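Local coordinates for porin (Rhodobacter blasticus, PDB 3PRN), which forms trimeric channels in the bacterial outer membrane that let small hydrophilic solutes, up to about 0.6 kDa, diffuse through passively, at residues T161-I166 / T183-I188; V85-D90 / S147-D152; I2-Y7 / I33-T38. The protein carries 1 engineered substitution. All coordinates share one frame; numbering follows the deposited sequence.

Contact 1: residues T161-I166 / T183-I188; sequences TEEFGI and TDAGGI
Glu163 OE2 takes the backbone N-H of Gly186 across the contact, with N to OE2 2.8 Å and an N-H...O angle of 165°. The donor arrives on the anti side of the carboxylate, 18° out of its plane. The same oxygen also accepts from Phe115 N, so two peptide groups grip one buried atom. CB of Glu163 lies 3.6 Å from Asp184 O; CG stands anti to the backbone N (chi1 175°), and the chain runs extended beyond it. Glutamate suits the place because its length carries a carboxylate across to the turn, where it can serve both backbone donors. Gly186 and Gly187 both have positive phi, which glycine adopts easily, and Gly187 N closes the turn on Asp184 O at 2.9 Å. Thr161 CG2 meets Asp184 CB at 3.5 Å, the two side chains crossing at about a right angle, while Asp184 OD1 is held by Asp190 N. Phe164 and Thr183 form a hydrogen-bonded antiparallel pair, with Thr183 N to Phe164 O 2.8 Å and a weak return bond. This is the open end of a porin-barrel β-hairpin, where strands 163-171 and 175-183 give way to loops.

Contact 2: residues V85-D90 / S147-D152; sequences VDTAFD and SYVDPD
The flat group at the centre of this contact is the peptide joining Thr87 to Ala88. Ser147 OG sits at its N-H edge, almost in line with the N-H, with Ala88 N to OG 2.9 Å and an N-H...O angle of 170°. The carbonyl oxygen of the same peptide, Thr87 O, is bonded to Ser91 OG. The serine oxygen at position 147 also touches carbon on both residues of that peptide, Thr87 CB at 3.6 Å and Ala88 CB at 3.7 Å. It reaches them because OG lies between the backbone N and the carbonyl carbon of Ser147 (chi1 54°). Serine suits the spot: a short acceptor on a wall strand, facing a backbone donor.

Thr87 holds the N-cap position of the short helix 88-91, whose first N-H, at Ala88, thus finds its acceptor on a separate strand. The hydroxyl of Thr87 is bonded to Phe115 O. In porins the long segment between strands 78-83 and 131-138 folds into the barrel and narrows the pore, and residues 85-90 begin that segment; Ser147 ties it to the wall. Further along strand 142-150, Val149 CG2 meets Thr87 CG2 at 3.9 Å, the two side chains crossing at about a right angle. Val85 CG2 lies farther from Val149 CG2, at 4.5 Å. These branched side chains form an apolar patch beside the polar bond, with Thr87 CG2 nearest to it. The ring of Phe89 leads off from residues 147-152, edge-to-face with that of Phe114 and packed on Ile193 and Phe195 of the wall. At the end of the strand Asp150 OD1 accepts from Asp152 N at 3.1 Å, an Asx turn.

Contact 3: residues I2-Y7 / I33-T38; sequences ISLNGY and INIVGT
Asn5 faces Asn34 as a hydrogen-bonded antiparallel pair, and its side chain leans over to its partner. From CB, CG is set between the backbone N and the carbonyl carbon (chi1 66°), and it comes to 4.0 Å from Asn34 ND2. At the tip the two branches part. OD1 receives Asn34 ND2 at 3.0 Å in a nearly straight bond (174°), while ND2 rests 4.0 Å from Asn34 CB. Asn5 OD1 lies in the amide plane of Asn34, while Asn34 ND2 comes in tilted from the carbonyl plane of Asn5; the two amides are 55° apart. Asn34 OD1 accepts from Arg52 NE, so that amide is used at both ends and its rotation is fixed. Asparagine suits site 34 because it can both give and accept; at Asn5 the carbonyl oxygen serves the pair.

Beneath the amides Asn34 N meets Asn5 O at 2.7 Å, and Ser3 with Val36 makes the next hydrogen-bonded pair. A water links Ser3 OG, Val36 O and Thr38 OG1, donating to the carbonyl. The face bearing Ile2, Leu4, Ile33 and Ile35 is apolar: Leu4 CD2 lies 4.0 Å from Ile35 CG2, and Ile2 CG2 touches the same methyl at 4.2 Å, these side chains pointing the same way. Gly6 and Ile33 bring their CA atoms to 4.4 Å, an approach eased by the missing side chain of the glycine.

Ile2 and Leu4 pack on Leu4 of the second subunit, and Ile35 on its Ile33; Leu4 and Ile33 pack on Ile2 and Ile35 of the third, making this face part of the trimer interface. Within the barrel wall, strand 2-15 is bonded on its other edge to the last strand, through Gly6 and Phe289, and strand 25-39 to strand 46-56, through Ile35 and Leu51.

In the fold
From the N terminus, contact 3 comes first, joining strands 2-15 and 25-39 as a hairpin that closes before the other two begin. Contact 2 then opens at the start of the pore-narrowing loop and closes on strand 142-150, and contact 1 closes the hairpin of strands 163-171 and 175-183, at its open end and the loop that follows. The three lie in series; none encloses or crosses another. Contacts 1 and 2 are centred about 8 Å apart and share a seam, since strands 142-150 and 163-171 are neighbours, with Val149 N 2.9 Å from Glu163 O. Contact 3 is centred about 29 Å from contact 1, around the same closed sheet, at the subunit interface.

Contact 1: residues T161-I166 / T183-I188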
ATOM      1  N   THR A 161     -15.865  11.501 -24.823  1.00 36.02           N
ATOM      2  CA  THR A 161     -15.043  11.143 -25.980  1.00 34.40           C
ATOM      3  C   THR A 161     -14.194   9.930 -25.623  1.00 33.49           C
ATOM      4  O   THR A 161     -13.410  10.031 -24.687  1.00 33.23           O
ATOM      5  CB  THR A 161     -14.077  12.316 -26.289  1.00 35.57           C
ATOM      6  OG1 THR A 161     -14.869  13.504 -26.409  1.00 38.09           O
ATOM      7  CG2 THR A 161     -13.229  12.073 -27.500  1.00 36.07           C
ATOM      8  N   GLU A 162     -14.319   8.854 -26.338  1.00 32.61           N
ATOM      9  CA  GLU A 162     -13.514   7.663 -26.041  1.00 32.27           C
ATOM     10  C   GLU A 162     -12.312   7.627 -26.974  1.00 31.11           C
ATOM     11  O   GLU A 162     -12.407   8.156 -28.075  1.00 31.33           O
ATOM     12  CB  GLU A 162     -14.361   6.392 -26.232  1.00 33.47           C
ATOM     13  CG  GLU A 162     -15.456   6.327 -25.164  1.00 34.96           C
ATOM     14  CD  GLU A 162     -16.771   6.889 -25.661  1.00 39.51           C
ATOM     15  OE1 GLU A 162     -16.996   7.000 -26.886  1.00 39.98           O
ATOM     16  OE2 GLU A 162     -17.629   7.254 -24.818  1.00 40.61           O
ATOM     17  N   GLU A 163     -11.205   7.020 -26.542  1.00 30.16           N
ATOM     18  CA  GLU A 163     -10.010   6.938 -27.343  1.00 27.56           C
ATOM     19  C   GLU A 163      -9.887   5.536 -27.933  1.00 28.46           C
ATOM     20  O   GLU A 163      -9.982   4.531 -27.227  1.00 27.32           O
ATOM     21  CB  GLU A 163      -8.781   7.239 -26.477  1.00 25.53           C
ATOM     22  CG  GLU A 163      -7.476   7.054 -27.233  1.00 23.46           C
ATOM     23  CD  GLU A 163      -6.279   7.030 -26.301  1.00 26.39           C
ATOM     24  OE1 GLU A 163      -5.881   5.913 -25.804  1.00 25.67           O
ATOM     25  OE2 GLU A 163      -5.678   8.129 -26.007  1.00 25.20           O
ATOM     26  N   PHE A 164      -9.693   5.470 -29.236  1.00 27.22           N
ATOM     27  CA  PHE A 164      -9.499   4.174 -29.899  1.00 28.02           C
ATOM     28  C   PHE A 164      -8.135   4.159 -30.565  1.00 27.06           C
ATOM     29  O   PHE A 164      -7.773   5.074 -31.317  1.00 27.14           O
ATOM     30  CB  PHE A 164     -10.575   3.894 -30.942  1.00 33.25           C
ATOM     31  CG  PHE A 164     -10.311   2.561 -31.639  1.00 40.61           C
ATOM     32  CD1 PHE A 164     -10.493   1.359 -30.943  1.00 43.35           C
ATOM     33  CD2 PHE A 164      -9.867   2.545 -32.963  1.00 43.66           C
ATOM     34  CE1 PHE A 164     -10.222   0.138 -31.574  1.00 45.07           C
ATOM     35  CE2 PHE A 164      -9.591   1.325 -33.592  1.00 45.78           C
ATOM     36  CZ  PHE A 164      -9.767   0.123 -32.897  1.00 46.35           C
ATOM     37  N   GLY A 165      -7.388   3.115 -30.281  1.00 26.23           N
ATOM     38  CA  GLY A 165      -6.026   3.011 -30.794  1.00 25.91           C
ATOM     39  C   GLY A 165      -5.752   1.687 -31.474  1.00 26.24           C
ATOM     40  O   GLY A 165      -6.173   0.608 -31.015  1.00 25.76           O
ATOM     41  N   ILE A 166      -4.854   1.748 -32.464  1.00 26.88           N
ATOM     42  CA  ILE A 166      -4.395   0.473 -33.059  1.00 26.46           C
ATOM     43  C   ILE A 166      -2.937   0.566 -33.407  1.00 26.38           C
ATOM     44  O   ILE A 166      -2.416   1.636 -33.808  1.00 26.68           O
ATOM     45  CB  ILE A 166      -5.264   0.096 -34.278  1.00 29.80           C
ATOM     46  CG1 ILE A 166      -4.710  -1.184 -34.922  1.00 33.40           C
ATOM     47  CG2 ILE A 166      -5.275   1.187 -35.314  1.00 30.09           C
ATOM     48  CD1 ILE A 166      -5.819  -1.876 -35.708  1.00 38.96           C
ATOM     49  N   THR A 183      -7.330   7.591 -32.560  1.00 27.92           N
ATOM     50  CA  THR A 183      -8.255   8.686 -32.786  1.00 27.90           C
ATOM     51  C   THR A 183      -8.750   9.197 -31.434  1.00 28.49           C
ATOM     52  O   THR A 183      -8.900   8.444 -30.436  1.00 27.71           O
ATOM     53  CB  THR A 183      -9.434   8.286 -33.706  1.00 32.04           C
ATOM     54  OG1 THR A 183     -10.125   7.215 -33.056  1.00 34.62           O
ATOM     55  CG2 THR A 183      -8.977   7.643 -35.006  1.00 32.62           C
ATOM     56  N   ASP A 184      -8.935  10.494 -31.347  1.00 26.96           N
ATOM     57  CA  ASP A 184      -9.390  11.204 -30.172  1.00 27.62           C
ATOM     58  C   ASP A 184      -8.488  10.844 -28.958  1.00 26.52           C
ATOM     59  O   ASP A 184      -8.941  10.569 -27.855  1.00 25.62           O
ATOM     60  CB  ASP A 184     -10.817  10.920 -29.816  1.00 31.46           C
ATOM     61  CG  ASP A 184     -11.843  11.365 -30.855  1.00 36.09           C
ATOM     62  OD1 ASP A 184     -11.598  12.277 -31.652  1.00 36.78           O
ATOM     63  OD2 ASP A 184     -12.934  10.759 -30.835  1.00 39.37           O
ATOM     64  N   ALA A 185      -7.206  10.904 -29.248  1.00 26.62           N
ATOM     65  CA  ALA A 185      -6.167  10.583 -28.274  1.00 26.18           C
ATOM     66  C   ALA A 185      -6.306  11.461 -27.039  1.00 27.13           C
ATOM     67  O   ALA A 185      -6.471  12.681 -27.155  1.00 26.19           O
ATOM     68  CB  ALA A 185      -4.790  10.745 -28.919  1.00 23.49           C
ATOM     69  N   GLY A 186      -6.279  10.811 -25.850  1.00 26.73           N
ATOM     70  CA  GLY A 186      -6.358  11.556 -24.604  1.00 27.29           C
ATOM     71  C   GLY A 186      -7.776  12.015 -24.312  1.00 28.18           C
ATOM     72  O   GLY A 186      -7.975  12.780 -23.379  1.00 27.85           O
ATOM     73  N   GLY A 187      -8.721  11.518 -25.095  1.00 28.45           N
ATOM     74  CA  GLY A 187     -10.115  11.915 -24.897  1.00 29.69           C
ATOM     75  C   GLY A 187     -10.334  13.350 -25.432  1.00 30.74           C
ATOM     76  O   GLY A 187     -11.304  13.990 -25.051  1.00 30.51           O
ATOM     77  N   ILE A 188      -9.493  13.812 -26.340  1.00 31.41           N
ATOM     78  CA  ILE A 188      -9.640  15.156 -26.937  1.00 32.26           C
ATOM     79  C   ILE A 188     -10.192  15.001 -28.347  1.00 32.78           C
ATOM     80  O   ILE A 188      -9.549  14.360 -29.200  1.00 31.67           O
ATOM     81  CB  ILE A 188      -8.264  15.831 -26.959  1.00 33.98           C
ATOM     82  CG1 ILE A 188      -7.809  15.996 -25.491  1.00 35.19           C
ATOM     83  CG2 ILE A 188      -8.295  17.183 -27.675  1.00 33.28           C
ATOM     84  CD1 ILE A 188      -6.292  16.112 -25.392  1.00 36.50           C
TER

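Contact 2: residues V85-D90 / S147-D152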
ATOM      1  N   VAL A  85      -5.476  -0.229 -18.460  1.00 19.02           N
ATOM      2  CA  VAL A  85      -4.777  -0.921 -19.491  1.00 19.90           C
ATOM      3  C   VAL A  85      -3.588  -0.178 -20.108  1.00 20.93           C
ATOM      4  O   VAL A  85      -3.518   1.051 -19.978  1.00 20.79           O
ATOM      5  CB  VAL A  85      -5.750  -1.320 -20.650  1.00 20.05           C
ATOM      6  CG1 VAL A  85      -6.966  -2.125 -20.079  1.00 20.14           C
ATOM      7  CG2 VAL A  85      -6.352  -0.114 -21.406  1.00 17.33           C
ATOM      8  N   ASP A  86      -2.712  -0.960 -20.700  1.00 20.51           N
ATOM      9  CA  ASP A  86      -1.685  -0.480 -21.598  1.00 21.89           C
ATOM     10  C   ASP A  86      -2.358  -0.197 -22.948  1.00 21.36           C
ATOM     11  O   ASP A  86      -3.125  -1.022 -23.464  1.00 22.24           O
ATOM     12  CB  ASP A  86      -0.561  -1.532 -21.820  1.00 24.01           C
ATOM     13  CG  ASP A  86       0.292  -1.589 -20.562  1.00 29.55           C
ATOM     14  OD1 ASP A  86       1.003  -0.563 -20.233  1.00 31.36           O
ATOM     15  OD2 ASP A  86       0.268  -2.636 -19.820  1.00 31.92           O
ATOM     16  N   THR A  87      -2.074   0.965 -23.503  1.00 21.36           N
ATOM     17  CA  THR A  87      -2.693   1.392 -24.771  1.00 21.32           C
ATOM     18  C   THR A  87      -1.774   1.152 -25.973  1.00 21.16           C
ATOM     19  O   THR A  87      -0.556   0.968 -25.885  1.00 20.48           O
ATOM     20  CB  THR A  87      -3.013   2.886 -24.727  1.00 21.71           C
ATOM     21  OG1 THR A  87      -1.823   3.625 -24.503  1.00 21.47           O
ATOM     22  CG2 THR A  87      -4.003   3.250 -23.620  1.00 21.37           C
ATOM     23  N   ALA A  88      -2.428   1.096 -27.139  1.00 20.71           N
ATOM     24  CA  ALA A  88      -1.656   0.787 -28.347  1.00 21.28           C
ATOM     25  C   ALA A  88      -0.540   1.757 -28.667  1.00 21.45           C
ATOM     26  O   ALA A  88       0.617   1.349 -28.902  1.00 21.00           O
ATOM     27  CB  ALA A  88      -2.637   0.641 -29.514  1.00 22.06           C
ATOM     28  N   PHE A  89      -0.788   3.061 -28.575  1.00 21.63           N
ATOM     29  CA  PHE A  89       0.255   4.028 -28.951  1.00 22.86           C
ATOM     30  C   PHE A  89       1.429   3.976 -27.971  1.00 22.75           C
ATOM     31  O   PHE A  89       2.573   4.292 -28.328  1.00 23.10           O
ATOM     32  CB  PHE A  89      -0.379   5.429 -28.963  1.00 24.26           C
ATOM     33  CG  PHE A  89       0.385   6.468 -29.748  1.00 25.97           C
ATOM     34  CD1 PHE A  89       0.250   6.506 -31.153  1.00 27.00           C
ATOM     35  CD2 PHE A  89       1.201   7.387 -29.127  1.00 25.78           C
ATOM     36  CE1 PHE A  89       0.946   7.479 -31.898  1.00 28.20           C
ATOM     37  CE2 PHE A  89       1.925   8.349 -29.854  1.00 26.82           C
ATOM     38  CZ  PHE A  89       1.779   8.377 -31.245  1.00 27.27           C
ATOM     39  N   ASP A  90       1.139   3.571 -26.730  1.00 22.92           N
ATOM     40  CA  ASP A  90       2.185   3.506 -25.716  1.00 22.12           C
ATOM     41  C   ASP A  90       2.874   2.156 -25.753  1.00 22.88           C
ATOM     42  O   ASP A  90       3.982   2.086 -25.223  1.00 21.32           O
ATOM     43  CB  ASP A  90       1.577   3.787 -24.328  1.00 24.32           C
ATOM     44  CG  ASP A  90       2.618   4.000 -23.207  1.00 24.13           C
ATOM     45  OD1 ASP A  90       3.449   4.893 -23.287  1.00 20.88           O
ATOM     46  OD2 ASP A  90       2.592   3.255 -22.200  1.00 26.43           O
ATOM     47  N   SER A 147      -6.612  -0.794 -28.519  1.00 27.74           N
ATOM     48  CA  SER A 147      -7.035  -0.382 -27.159  1.00 26.46           C
ATOM     49  C   SER A 147      -8.214   0.556 -27.307  1.00 26.38           C
ATOM     50  O   SER A 147      -8.314   1.284 -28.317  1.00 25.56           O
ATOM     51  CB  SER A 147      -5.893   0.232 -26.375  1.00 25.40           C
ATOM     52  OG  SER A 147      -5.292   1.311 -27.100  1.00 24.15           O
ATOM     53  N   TYR A 148      -9.104   0.490 -26.338  1.00 25.81           N
ATOM     54  CA  TYR A 148     -10.283   1.369 -26.301  1.00 25.46           C
ATOM     55  C   TYR A 148     -10.408   1.914 -24.883  1.00 25.61           C
ATOM     56  O   TYR A 148     -10.426   1.104 -23.912  1.00 25.00           O
ATOM     57  CB  TYR A 148     -11.509   0.527 -26.704  1.00 28.44           C
ATOM     58  CG  TYR A 148     -12.814   1.198 -26.346  1.00 36.36           C
ATOM     59  CD1 TYR A 148     -13.364   2.194 -27.150  1.00 39.92           C
ATOM     60  CD2 TYR A 148     -13.458   0.827 -25.177  1.00 40.80           C
ATOM     61  CE1 TYR A 148     -14.572   2.803 -26.779  1.00 42.77           C
ATOM     62  CE2 TYR A 148     -14.661   1.411 -24.794  1.00 43.85           C
ATOM     63  CZ  TYR A 148     -15.186   2.414 -25.606  1.00 45.44           C
ATOM     64  OH  TYR A 148     -16.381   2.994 -25.196  1.00 47.90           O
ATOM     65  N   VAL A 149     -10.378   3.222 -24.712  1.00 24.40           N
ATOM     66  CA  VAL A 149     -10.431   3.767 -23.354  1.00 24.31           C
ATOM     67  C   VAL A 149     -11.619   4.700 -23.223  1.00 24.21           C
ATOM     68  O   VAL A 149     -11.807   5.628 -24.023  1.00 23.66           O
ATOM     69  CB  VAL A 149      -9.135   4.542 -23.028  1.00 24.53           C
ATOM     70  CG1 VAL A 149      -9.228   5.150 -21.626  1.00 25.95           C
ATOM     71  CG2 VAL A 149      -7.887   3.691 -23.129  1.00 24.65           C
ATOM     72  N   ASP A 150     -12.464   4.443 -22.245  1.00 24.14           N
ATOM     73  CA  ASP A 150     -13.595   5.365 -21.968  1.00 23.61           C
ATOM     74  C   ASP A 150     -13.202   6.069 -20.685  1.00 24.47           C
ATOM     75  O   ASP A 150     -13.089   5.421 -19.628  1.00 24.16           O
ATOM     76  CB  ASP A 150     -14.819   4.489 -21.813  1.00 24.11           C
ATOM     77  CG  ASP A 150     -16.091   5.290 -21.538  1.00 25.82           C
ATOM     78  OD1 ASP A 150     -15.992   6.448 -21.157  1.00 25.15           O
ATOM     79  OD2 ASP A 150     -17.177   4.680 -21.644  1.00 27.23           O
ATOM     80  N   PRO A 151     -12.988   7.362 -20.687  1.00 24.93           N
ATOM     81  CA  PRO A 151     -12.570   8.082 -19.487  1.00 24.87           C
ATOM     82  C   PRO A 151     -13.602   8.208 -18.424  1.00 25.10           C
ATOM     83  O   PRO A 151     -13.313   8.553 -17.244  1.00 25.15           O
ATOM     84  CB  PRO A 151     -12.111   9.417 -20.022  1.00 26.28           C
ATOM     85  CG  PRO A 151     -12.712   9.579 -21.381  1.00 26.14           C
ATOM     86  CD  PRO A 151     -13.072   8.215 -21.895  1.00 25.31           C
ATOM     87  N   ASP A 152     -14.880   7.949 -18.725  1.00 24.70           N
ATOM     88  CA  ASP A 152     -15.885   7.973 -17.676  1.00 25.29           C
ATOM     89  C   ASP A 152     -16.979   6.999 -18.107  1.00 26.02           C
ATOM     90  O   ASP A 152     -18.000   7.399 -18.725  1.00 25.13           O
ATOM     91  CB  ASP A 152     -16.488   9.359 -17.400  1.00 28.85           C
ATOM     92  CG  ASP A 152     -17.391   9.333 -16.172  1.00 32.27           C
ATOM     93  OD1 ASP A 152     -17.991   8.308 -15.762  1.00 33.80           O
ATOM     94  OD2 ASP A 152     -17.554  10.415 -15.572  1.00 35.42           O
TER

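Contact 3: residues I2-Y7 / I33-T38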
ATOM      1  N   ILE A   2       1.164 -14.912  -6.014  1.00 25.02           N
ATOM      2  CA  ILE A   2       1.394 -13.485  -5.971  1.00 25.08           C
ATOM      3  C   ILE A   2       2.859 -13.184  -6.156  1.00 25.59           C
ATOM      4  O   ILE A   2       3.656 -13.870  -5.461  1.00 26.64           O
ATOM      5  CB  ILE A   2       0.866 -12.868  -4.661  1.00 26.01           C
ATOM      6  CG1 ILE A   2      -0.660 -12.778  -4.763  1.00 29.13           C
ATOM      7  CG2 ILE A   2       1.362 -11.411  -4.527  1.00 26.83           C
ATOM      8  CD1 ILE A   2      -1.350 -12.240  -3.539  1.00 31.25           C
ATOM      9  N   SER A   3       3.309 -12.397  -7.110  1.00 24.58           N
ATOM     10  CA  SER A   3       4.742 -12.059  -7.119  1.00 25.27           C
ATOM     11  C   SER A   3       4.937 -10.533  -7.069  1.00 24.60           C
ATOM     12  O   SER A   3       4.048  -9.744  -7.422  1.00 23.76           O
ATOM     13  CB  SER A   3       5.536 -12.649  -8.253  1.00 29.02           C
ATOM     14  OG  SER A   3       4.774 -12.710  -9.401  1.00 34.74           O
ATOM     15  N   LEU A   4       6.106 -10.179  -6.522  1.00 23.54           N
ATOM     16  CA  LEU A   4       6.452  -8.791  -6.377  1.00 24.56           C
ATOM     17  C   LEU A   4       7.708  -8.563  -7.207  1.00 23.85           C
ATOM     18  O   LEU A   4       8.634  -9.384  -7.124  1.00 24.03           O
ATOM     19  CB  LEU A   4       6.680  -8.308  -4.974  1.00 28.57           C
ATOM     20  CG  LEU A   4       5.758  -8.526  -3.787  1.00 32.38           C
ATOM     21  CD1 LEU A   4       5.931  -7.280  -2.843  1.00 33.38           C
ATOM     22  CD2 LEU A   4       4.314  -8.565  -4.096  1.00 32.07           C
ATOM     23  N   ASN A   5       7.785  -7.457  -7.920  1.00 22.64           N
ATOM     24  CA  ASN A   5       9.011  -7.093  -8.607  1.00 22.24           C
ATOM     25  C   ASN A   5       9.089  -5.561  -8.646  1.00 21.25           C
ATOM     26  O   ASN A   5       8.046  -4.936  -8.429  1.00 20.33           O
ATOM     27  CB  ASN A   5       9.135  -7.721 -10.007  1.00 25.68           C
ATOM     28  CG  ASN A   5       8.077  -7.181 -10.971  1.00 30.48           C
ATOM     29  OD1 ASN A   5       8.228  -6.079 -11.495  1.00 33.32           O
ATOM     30  ND2 ASN A   5       6.996  -7.892 -11.233  1.00 33.77           N
ATOM     31  N   GLY A   6      10.203  -5.009  -9.062  1.00 20.32           N
ATOM     32  CA  GLY A   6      10.267  -3.561  -9.172  1.00 19.68           C
ATOM     33  C   GLY A   6      11.673  -3.097  -9.408  1.00 20.28           C
ATOM     34  O   GLY A   6      12.562  -3.895  -9.716  1.00 20.36           O
ATOM     35  N   TYR A   7      11.890  -1.804  -9.148  1.00 19.52           N
ATOM     36  CA  TYR A   7      13.201  -1.198  -9.328  1.00 18.36           C
ATOM     37  C   TYR A   7      13.310   0.060  -8.473  1.00 19.07           C
ATOM     38  O   TYR A   7      12.313   0.638  -8.034  1.00 17.39           O
ATOM     39  CB  TYR A   7      13.478  -0.848 -10.783  1.00 19.37           C
ATOM     40  CG  TYR A   7      12.730   0.272 -11.455  1.00 19.30           C
ATOM     41  CD1 TYR A   7      12.991   1.600 -11.154  1.00 21.36           C
ATOM     42  CD2 TYR A   7      11.755  -0.033 -12.405  1.00 20.40           C
ATOM     43  CE1 TYR A   7      12.282   2.624 -11.796  1.00 24.45           C
ATOM     44  CE2 TYR A   7      11.039   0.961 -13.068  1.00 20.52           C
ATOM     45  CZ  TYR A   7      11.316   2.281 -12.753  1.00 22.85           C
ATOM     46  OH  TYR A   7      10.632   3.290 -13.403  1.00 21.92           O
ATOM     47  N   ILE A  33       7.179  -0.608  -7.154  1.00 15.90           N
ATOM     48  CA  ILE A  33       6.875  -1.972  -6.796  1.00 17.12           C
ATOM     49  C   ILE A  33       5.648  -2.431  -7.577  1.00 18.50           C
ATOM     50  O   ILE A  33       4.611  -1.764  -7.488  1.00 17.91           O
ATOM     51  CB  ILE A  33       6.569  -2.117  -5.284  1.00 19.87           C
ATOM     52  CG1 ILE A  33       7.806  -1.852  -4.424  1.00 22.73           C
ATOM     53  CG2 ILE A  33       6.085  -3.519  -4.906  1.00 18.90           C
ATOM     54  CD1 ILE A  33       7.464  -1.367  -3.021  1.00 28.78           C
ATOM     55  N   ASN A  34       5.728  -3.571  -8.260  1.00 17.84           N
ATOM     56  CA  ASN A  34       4.566  -4.119  -8.961  1.00 18.64           C
ATOM     57  C   ASN A  34       4.092  -5.369  -8.169  1.00 18.96           C
ATOM     58  O   ASN A  34       4.930  -6.229  -7.791  1.00 18.52           O
ATOM     59  CB  ASN A  34       4.934  -4.560 -10.374  1.00 19.41           C
ATOM     60  CG  ASN A  34       5.417  -3.415 -11.261  1.00 22.78           C
ATOM     61  OD1 ASN A  34       4.717  -2.411 -11.427  1.00 22.99           O
ATOM     62  ND2 ASN A  34       6.597  -3.602 -11.836  1.00 22.30           N
ATOM     63  N   ILE A  35       2.803  -5.469  -7.976  1.00 19.00           N
ATOM     64  CA  ILE A  35       2.246  -6.639  -7.271  1.00 18.79           C
ATOM     65  C   ILE A  35       1.390  -7.331  -8.334  1.00 19.90           C
ATOM     66  O   ILE A  35       0.460  -6.701  -8.862  1.00 18.98           O
ATOM     67  CB  ILE A  35       1.373  -6.160  -6.111  1.00 21.26           C
ATOM     68  CG1 ILE A  35       2.235  -5.249  -5.219  1.00 22.23           C
ATOM     69  CG2 ILE A  35       0.775  -7.347  -5.386  1.00 22.27           C
ATOM     70  CD1 ILE A  35       1.421  -4.776  -4.039  1.00 26.19           C
ATOM     71  N   VAL A  36       1.738  -8.567  -8.648  1.00 19.18           N
ATOM     72  CA  VAL A  36       1.010  -9.294  -9.695  1.00 19.66           C
ATOM     73  C   VAL A  36       0.430 -10.588  -9.162  1.00 19.44           C
ATOM     74  O   VAL A  36       1.141 -11.416  -8.568  1.00 19.54           O
ATOM     75  CB  VAL A  36       2.052  -9.625 -10.805  1.00 23.04           C
ATOM     76  CG1 VAL A  36       1.382 -10.381 -11.959  1.00 23.91           C
ATOM     77  CG2 VAL A  36       2.663  -8.325 -11.306  1.00 24.51           C
ATOM     78  N   GLY A  37      -0.873 -10.796  -9.290  1.00 19.30           N
ATOM     79  CA  GLY A  37      -1.516 -12.036  -8.832  1.00 18.80           C
ATOM     80  C   GLY A  37      -1.879 -12.802 -10.133  1.00 20.30           C
ATOM     81  O   GLY A  37      -2.420 -12.188 -11.080  1.00 19.73           O
ATOM     82  N   THR A  38      -1.582 -14.073 -10.206  1.00 19.24           N
ATOM     83  CA  THR A  38      -1.875 -14.871 -11.396  1.00 21.08           C
ATOM     84  C   THR A  38      -2.450 -16.247 -10.986  1.00 21.72           C
ATOM     85  O   THR A  38      -2.091 -16.812  -9.984  1.00 21.19           O
ATOM     86  CB  THR A  38      -0.651 -15.191 -12.287  1.00 23.13           C
ATOM     87  OG1 THR A  38       0.335 -15.853 -11.504  1.00 26.40           O
ATOM     88  CG2 THR A  38       0.004 -13.921 -12.778  1.00 23.69           C
TER
HETATM   89  O   HOH W   1       2.151 -13.884  -9.946  1.00 29.41           O